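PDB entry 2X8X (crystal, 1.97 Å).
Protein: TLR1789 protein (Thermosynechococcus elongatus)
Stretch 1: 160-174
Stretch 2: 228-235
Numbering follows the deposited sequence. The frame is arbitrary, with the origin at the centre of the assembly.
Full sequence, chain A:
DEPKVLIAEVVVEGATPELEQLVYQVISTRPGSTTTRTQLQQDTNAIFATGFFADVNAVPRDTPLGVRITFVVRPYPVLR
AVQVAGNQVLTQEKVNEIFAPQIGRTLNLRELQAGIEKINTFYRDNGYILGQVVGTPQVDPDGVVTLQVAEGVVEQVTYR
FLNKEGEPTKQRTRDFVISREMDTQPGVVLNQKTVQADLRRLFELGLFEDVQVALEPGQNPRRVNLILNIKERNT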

# COMPACT_ATOMS: atom_id res chain seq x y z
N ARG A 160 -2.08 -25.10 -21.31
CA ARG A 160 -3.21 -25.28 -22.22
C ARG A 160 -2.66 -25.40 -23.66
O ARG A 160 -1.99 -24.46 -24.17
N PHE A 161 -2.86 -26.55 -24.28
CA PHE A 161 -2.40 -26.75 -25.65
C PHE A 161 -3.40 -26.29 -26.69
O PHE A 161 -4.59 -26.55 -26.56
N LEU A 162 -2.94 -25.59 -27.72
CA LEU A 162 -3.87 -24.94 -28.65
C LEU A 162 -3.40 -25.16 -30.05
O LEU A 162 -2.18 -25.18 -30.26
N ASN A 163 -4.33 -25.35 -31.00
CA ASN A 163 -3.95 -25.55 -32.42
C ASN A 163 -3.66 -24.18 -33.01
O ASN A 163 -3.75 -23.18 -32.30
N LYS A 164 -3.35 -24.11 -34.31
CA LYS A 164 -3.16 -22.77 -34.94
C LYS A 164 -4.32 -21.76 -34.70
O LYS A 164 -4.06 -20.60 -34.29
N GLU A 165 -5.57 -22.17 -34.89
CA GLU A 165 -6.68 -21.21 -34.68
C GLU A 165 -6.78 -20.63 -33.23
O GLU A 165 -7.30 -19.52 -33.03
N GLY A 166 -6.21 -21.33 -32.24
CA GLY A 166 -6.27 -20.88 -30.83
C GLY A 166 -7.28 -21.71 -30.03
O GLY A 166 -7.57 -21.39 -28.87
N GLU A 167 -7.81 -22.76 -30.65
CA GLU A 167 -8.71 -23.73 -29.98
C GLU A 167 -7.95 -24.90 -29.33
O GLU A 167 -6.88 -25.25 -29.77
N PRO A 168 -8.55 -25.53 -28.31
CA PRO A 168 -7.89 -26.64 -27.62
C PRO A 168 -7.52 -27.77 -28.53
O PRO A 168 -8.30 -28.17 -29.42
N THR A 169 -6.35 -28.35 -28.29
CA THR A 169 -5.88 -29.47 -29.15
C THR A 169 -5.17 -30.51 -28.31
O THR A 169 -4.78 -30.21 -27.19
N LYS A 170 -5.07 -31.75 -28.79
CA LYS A 170 -4.45 -32.82 -27.97
C LYS A 170 -2.98 -32.49 -27.75
O LYS A 170 -2.25 -32.13 -28.68
N GLN A 171 -2.57 -32.57 -26.50
CA GLN A 171 -1.16 -32.44 -26.05
C GLN A 171 -0.29 -33.58 -26.59
O GLN A 171 -0.70 -34.74 -26.48
N ARG A 172 0.88 -33.28 -27.15
CA ARG A 172 1.85 -34.34 -27.54
C ARG A 172 3.04 -34.47 -26.55
O ARG A 172 3.35 -35.60 -26.12
N THR A 173 3.66 -33.35 -26.17
CA THR A 173 4.83 -33.40 -25.27
C THR A 173 4.41 -33.76 -23.81
O THR A 173 3.37 -33.32 -23.32
N ARG A 174 5.23 -34.52 -23.10
CA ARG A 174 4.93 -34.82 -21.68
C ARG A 174 5.14 -33.62 -20.77
O ARG A 174 6.01 -32.78 -21.04
N LEU A 228 0.14 -21.27 -19.18
CA LEU A 228 0.98 -21.26 -20.38
C LEU A 228 0.11 -21.73 -21.55
O LEU A 228 -0.39 -22.85 -21.54
N ASN A 229 -0.09 -20.87 -22.56
CA ASN A 229 -0.88 -21.19 -23.71
C ASN A 229 0.15 -21.57 -24.76
O ASN A 229 0.97 -20.70 -25.19
N ILE A 230 0.10 -22.83 -25.17
CA ILE A 230 1.19 -23.41 -25.91
C ILE A 230 0.72 -23.94 -27.21
O ILE A 230 -0.23 -24.71 -27.20
N LYS A 231 1.37 -23.55 -28.31
CA LYS A 231 1.15 -24.12 -29.64
C LYS A 231 2.38 -24.91 -30.04
O LYS A 231 3.43 -24.32 -30.26
N GLU A 232 2.25 -26.25 -30.08
CA GLU A 232 3.32 -27.19 -30.44
C GLU A 232 3.49 -27.24 -31.95
O GLU A 232 2.53 -26.99 -32.67
N ARG A 233 4.70 -27.51 -32.42
CA ARG A 233 4.98 -27.64 -33.89
C ARG A 233 4.35 -28.93 -34.31
O ARG A 233 4.61 -29.94 -33.66
N ASN A 234 3.58 -28.96 -35.38
CA ASN A 234 2.91 -30.23 -35.75
C ASN A 234 3.90 -31.39 -36.06
O ASN A 234 5.13 -31.22 -36.00
N THR A 235 3.34 -32.57 -36.32
CA THR A 235 4.01 -33.68 -37.03
C THR A 235 5.28 -33.24 -37.80
O THR A 235 5.21 -32.76 -38.95

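Stretch 2 enters as a strand lying parallel to the start of stretch 1, and the pairing sets the sheet face of the bridged side chains. Leu228 contributes mainly backbone: its O accepts a hydrogen bond from Arg160 N (2.8 Å, 175° at the hydrogen), while its side chain (chi1 m, chi2 t) leads away, coming no nearer than 5.2 Å to stretch 1.

Asn229 is bridged to Arg160, CA to CA 4.9 Å, so the two side chains share a sheet face. Both have chi1 m, and Arg160 CB lies 3.8 Å from Asn229 OD1; beyond that the arginine runs away, its NH1 and NH2 satisfied elsewhere in the structure. Asn229 CB also meets Leu162 CD1 at 3.9 Å.

Ile230 is held through both its backbone N and its backbone O: its N donates to Arg160 O (2.8 Å, 167°) and its O accepts from Leu162 N (2.9 Å, 146°). The bridge to Phe161 puts these two buried side chains together on the sheet's other face. With Ile230 m,t and Phe161 at chi1 m, chi2 82°, the apolar contact is Ile230 CG2 to Phe161 CE2, 4.0 Å.

Lys231 projects sideways in an m,t,t,t conformation, and its extended chain follows the turn of stretch 1. Its CG lies 3.5 Å from Leu162 O and 4.2 Å from Leu162 CB (Leu162 is m,t), its CD 3.7 Å from Asn163 O, and its NZ 4.2 Å from Gly166 CA. Asn163 itself points away, its p rotamer placing OD1 to accept from Glu167 N at 3.0 Å.

Glu232 points toward stretch 1 and has the largest covered area of any residue here, 111 Å². Its m,t rotamer delivers the carboxylate to two successive backbone amides: Arg172 N donates to Glu232 OE1 (2.9 Å, 177°), and Thr173 N to Glu232 OE2 (3.0 Å, 143°). Glu232 OE1 also sits 3.3 Å from Phe161 CD2, obliquely to the ring, and Thr173 CG2 (chi1 t) reaches Glu232 OE2 at 3.3 Å. Water 1 accepts from Glu232 N (2.9 Å to its O) and donates to Leu162 O (2.8 Å); water 2 donates from its O to Glu232 OE1 (2.6 Å) and Lys170 O (2.9 Å).

Beyond the strand, Arg233 points its side chain away. Asn234 turns its end back, with OD1 3.6 Å from Arg172 NH1, while Thr235 N lies over one face of the Arg172 guanidinium, 3.8 Å from Arg172 NH2, without a polar partner in the model.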

# COMPACT_ATOMS: atom_id res chain seq x y z
CB ARG A 160 -4.18 -24.10 -22.09
CG ARG A 160 -4.77 -23.93 -20.71
CD ARG A 160 -5.74 -22.76 -20.71
NE ARG A 160 -6.31 -22.73 -19.36
CZ ARG A 160 -6.83 -21.66 -18.79
NH1 ARG A 160 -6.90 -20.51 -19.45
NH2 ARG A 160 -7.26 -21.73 -17.55
CB PHE A 161 -1.92 -28.20 -25.81
CG PHE A 161 -0.73 -28.54 -24.90
CD1 PHE A 161 -0.94 -28.88 -23.57
CD2 PHE A 161 0.59 -28.47 -25.38
CE1 PHE A 161 0.16 -29.17 -22.68
CE2 PHE A 161 1.70 -28.77 -24.53
CZ PHE A 161 1.48 -29.10 -23.19
CB LEU A 162 -3.92 -23.43 -28.41
CG LEU A 162 -4.12 -22.88 -26.99
CD1 LEU A 162 -3.94 -21.35 -27.00
CD2 LEU A 162 -5.47 -23.28 -26.32
CB ASN A 163 -5.07 -26.24 -33.22
CG ASN A 163 -6.41 -25.47 -33.20
OD1 ASN A 163 -6.49 -24.26 -32.88
ND2 ASN A 163 -7.48 -26.18 -33.54
CB LYS A 164 -2.82 -22.86 -36.45
CG LYS A 164 -2.06 -21.58 -37.00
CD LYS A 164 -2.63 -20.25 -36.40
CE LYS A 164 -1.84 -18.96 -36.66
NZ LYS A 164 -1.95 -18.53 -38.09
CB GLU A 165 -8.02 -21.74 -35.24
CG GLU A 165 -8.73 -22.74 -34.33
CD GLU A 165 -9.61 -23.76 -35.08
OE1 GLU A 165 -9.53 -23.84 -36.34
OE2 GLU A 165 -10.36 -24.51 -34.40
CB GLU A 167 -9.74 -24.31 -30.97
CG GLU A 167 -10.71 -23.29 -31.57
CD GLU A 167 -11.40 -22.40 -30.53
OE1 GLU A 167 -12.22 -22.93 -29.74
OE2 GLU A 167 -11.13 -21.16 -30.51
CB PRO A 168 -8.97 -27.13 -26.63
CG PRO A 168 -9.74 -25.93 -26.32
CD PRO A 168 -9.82 -25.15 -27.64
CB THR A 169 -5.02 -28.97 -30.33
OG1 THR A 169 -5.03 -29.96 -31.35
CG2 THR A 169 -3.59 -28.73 -29.91
CB LYS A 170 -4.59 -34.25 -28.57
CG LYS A 170 -3.86 -35.43 -27.73
CD LYS A 170 -4.11 -36.90 -28.33
CE LYS A 170 -5.61 -37.30 -28.18
NZ LYS A 170 -6.16 -38.66 -28.73
CB GLN A 171 -1.18 -32.54 -24.53
CG GLN A 171 0.17 -32.79 -23.86
CD GLN A 171 0.11 -32.45 -22.36
OE1 GLN A 171 1.12 -32.53 -21.64
NE2 GLN A 171 -1.06 -32.03 -21.89
CB ARG A 172 2.32 -34.23 -29.03
CG ARG A 172 1.13 -34.22 -30.07
CD ARG A 172 1.48 -34.37 -31.62
NE ARG A 172 2.58 -33.50 -32.05
CZ ARG A 172 2.48 -32.19 -32.32
NH1 ARG A 172 1.33 -31.51 -32.26
NH2 ARG A 172 3.59 -31.54 -32.65
CB THR A 173 5.62 -32.03 -25.26
OG1 THR A 173 6.77 -32.13 -24.41
CG2 THR A 173 4.73 -30.93 -24.68
CB ARG A 174 5.78 -35.99 -21.20
CG ARG A 174 5.88 -37.11 -22.25
CD ARG A 174 4.69 -38.01 -22.21
NE ARG A 174 5.12 -39.32 -21.71
CZ ARG A 174 5.21 -39.65 -20.41
NH1 ARG A 174 4.87 -38.79 -19.44
NH2 ARG A 174 5.62 -40.87 -20.09
CB LEU A 228 2.16 -22.21 -20.21
CG LEU A 228 3.26 -21.95 -19.17
CD1 LEU A 228 4.46 -22.86 -19.49
CD2 LEU A 228 3.64 -20.45 -19.15
CB ASN A 229 -1.66 -19.95 -24.16
CG ASN A 229 -2.83 -19.63 -23.21
OD1 ASN A 229 -3.67 -20.45 -23.02
ND2 ASN A 229 -2.80 -18.48 -22.55
CB ILE A 230 1.83 -24.59 -25.11
CG1 ILE A 230 2.43 -24.10 -23.78
CG2 ILE A 230 2.92 -25.28 -25.94
CD1 ILE A 230 2.82 -25.32 -22.87
CB LYS A 231 0.79 -23.03 -30.67
CG LYS A 231 -0.44 -22.15 -30.29
CD LYS A 231 -0.86 -21.08 -31.33
CE LYS A 231 -1.56 -19.93 -30.54
NZ LYS A 231 -2.48 -19.03 -31.29
CB GLU A 232 3.00 -28.61 -29.94
CG GLU A 232 2.94 -28.72 -28.41
CD GLU A 232 2.75 -30.15 -27.92
OE1 GLU A 232 1.59 -30.56 -27.68
OE2 GLU A 232 3.77 -30.87 -27.79
CB ARG A 233 6.47 -27.86 -34.16
CG ARG A 233 7.37 -26.71 -34.04
CD ARG A 233 8.82 -27.21 -33.90
NE ARG A 233 9.30 -27.96 -35.05
CZ ARG A 233 10.21 -28.93 -35.02
NH1 ARG A 233 10.81 -29.31 -33.90
NH2 ARG A 233 10.55 -29.52 -36.14
CB ASN A 234 1.87 -30.03 -36.88
CG ASN A 234 0.63 -30.98 -36.76
OD1 ASN A 234 0.13 -31.27 -35.65
ND2 ASN A 234 0.14 -31.45 -37.91
CB THR A 235 2.96 -34.41 -37.97
OG1 THR A 235 1.91 -34.97 -37.16
CG2 THR A 235 3.58 -35.53 -38.88
O HOH W 1 -0.43 -27.29 -29.60
O HOH W 2 -0.43 -29.89 -29.12